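Long-range contact in cellulase (Clostridium cellulovorans, PDB 6UI3), which probably hydrolyses internal beta-1,4-glucosidic links of cellulose, as a broad-specificity endoglucanase module of family GH5 within a longer protein: residues A[16-20]-A[264-268]. Residues are numbered along the deposited sequence; the frame is centred on the assembly and turned at random.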
loop_
_atom_site.group_PDB
_atom_site.type_symbol
_atom_site.label_atom_id
_atom_site.label_comp_id
_atom_site.label_asym_id
_atom_site.label_seq_id
_atom_site.Cartn_x
_atom_site.Cartn_y
_atom_site.Cartn_z
ATOM N N ALA A 16 1.687 -14.358 -10.223
ATOM C CA ALA A 16 1.991 -13.198 -9.392
ATOM C C ALA A 16 3.198 -12.443 -9.934
ATOM O O ALA A 16 3.216 -11.210 -9.936
ATOM C CB ALA A 16 2.247 -13.616 -7.944
ATOM N N MET A 17 4.217 -13.161 -10.404
ATOM C CA MET A 17 5.389 -12.480 -10.948
ATOM C C MET A 17 5.020 -11.623 -12.160
ATOM O O MET A 17 5.476 -10.481 -12.273
ATOM C CB MET A 17 6.479 -13.492 -11.299
ATOM C CG MET A 17 7.088 -14.203 -10.084
ATOM S SD MET A 17 8.156 -13.171 -9.052
ATOM C CE MET A 17 9.691 -13.283 -9.965
ATOM N N ASP A 18 4.184 -12.148 -13.068
ATOM C CA ASP A 18 3.804 -11.365 -14.244
ATOM C C ASP A 18 2.902 -10.189 -13.874
ATOM O O ASP A 18 3.001 -9.108 -14.465
ATOM C CB ASP A 18 3.095 -12.247 -15.273
ATOM C CG ASP A 18 4.042 -12.949 -16.236
ATOM O OD1 ASP A 18 5.254 -12.636 -16.272
ATOM O OD2 ASP A 18 3.536 -13.811 -16.990
ATOM N N LEU A 19 1.996 -10.380 -12.916
ATOM C CA LEU A 19 1.124 -9.285 -12.496
ATOM C C LEU A 19 1.956 -8.157 -11.904
ATOM O O LEU A 19 1.812 -6.986 -12.286
ATOM C CB LEU A 19 0.083 -9.823 -11.513
ATOM C CG LEU A 19 -1.215 -9.073 -11.168
ATOM C CD1 LEU A 19 -0.941 -7.697 -10.555
ATOM C CD2 LEU A 19 -2.149 -9.027 -12.388
ATOM N N VAL A 20 2.852 -8.497 -10.981
ATOM C CA VAL A 20 3.676 -7.478 -10.334
ATOM C C VAL A 20 4.537 -6.751 -11.362
ATOM O O VAL A 20 4.705 -5.523 -11.289
ATOM C CB VAL A 20 4.487 -8.073 -9.170
ATOM C CG1 VAL A 20 5.502 -7.065 -8.629
ATOM C CG2 VAL A 20 3.523 -8.504 -8.037
ATOM N N GLY A 264 11.012 -16.747 -5.776
ATOM C CA GLY A 264 9.814 -16.735 -6.592
ATOM C C GLY A 264 8.634 -15.999 -6.016
ATOM O O GLY A 264 7.521 -16.177 -6.513
ATOM N N ILE A 265 8.833 -15.171 -4.993
ATOM C CA ILE A 265 7.754 -14.417 -4.356
ATOM C C ILE A 265 8.011 -12.936 -4.597
ATOM O O ILE A 265 9.013 -12.390 -4.111
ATOM C CB ILE A 265 7.666 -14.741 -2.859
ATOM C CG1 ILE A 265 7.413 -16.242 -2.675
ATOM C CG2 ILE A 265 6.554 -13.908 -2.218
ATOM C CD1 ILE A 265 7.451 -16.707 -1.234
ATOM N N PRO A 266 7.160 -12.252 -5.356
ATOM C CA PRO A 266 7.420 -10.838 -5.631
ATOM C C PRO A 266 7.179 -9.969 -4.412
ATOM O O PRO A 266 6.442 -10.337 -3.490
ATOM C CB PRO A 266 6.429 -10.513 -6.750
ATOM C CG PRO A 266 5.322 -11.486 -6.574
ATOM C CD PRO A 266 5.936 -12.737 -6.017
ATOM N N VAL A 267 7.790 -8.782 -4.436
ATOM C CA VAL A 267 7.655 -7.768 -3.391
ATOM C C VAL A 267 7.130 -6.484 -4.023
ATOM O O VAL A 267 7.596 -6.068 -5.089
ATOM C CB VAL A 267 9.012 -7.509 -2.696
ATOM C CG1 VAL A 267 8.903 -6.416 -1.652
ATOM C CG2 VAL A 267 9.557 -8.789 -2.063
ATOM N N ILE A 268 6.170 -5.851 -3.351
ATOM C CA ILE A 268 5.649 -4.535 -3.725
ATOM C C ILE A 268 6.019 -3.559 -2.617
ATOM O O ILE A 268 5.742 -3.819 -1.441
ATOM C CB ILE A 268 4.125 -4.591 -3.921
ATOM C CG1 ILE A 268 3.773 -5.464 -5.131
ATOM C CG2 ILE A 268 3.553 -3.205 -4.094
ATOM C CD1 ILE A 268 2.340 -5.950 -5.154
#
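Ala16 opens the contact by setting its CB 4.0 Å from CG of Pro266, at the edge of the proline ring that is the hub for this face of helix 16-21. The carbonyl of Ala16 also lies beside that CG, but its hydrogen-bonding role is inside the helix, where Ala16 O accepts from Val20 N at 2.9 Å. Met17, on the exposed side and in one of its two modelled conformers, has its CG anti to the carbonyl carbon (chi1 -67°). With the bend at chi2 (-72°) this carries the sulfur over a face of the ring, SD sitting 3.8 Å from CD and 3.9 Å from CB of Pro266; the bend at chi3 (-83°) turns only the terminal CE. Val20, one turn on from Ala16, turns its side chain toward Pro266 and meets the CB-CG edge of the ring. Its CG2 lies 3.8 Å from both CB and CG of Pro266 and also touches CD1 of Ile268, whose side chain bends back toward the helix, while CG1 stands 4.0 Å from the same Pro266 CB. Gly264, with positive phi, is the C' residue of the Schellman motif ending helix 243-261; the chain then enters barrel strand 267-272, which pairs with strand 217-222. The short N-terminal helix thus packs against the entry to the seventh TIM-barrel strand, and between these two segments the contact is apolar, consistent with a fit set by shape and hydrophobic burial.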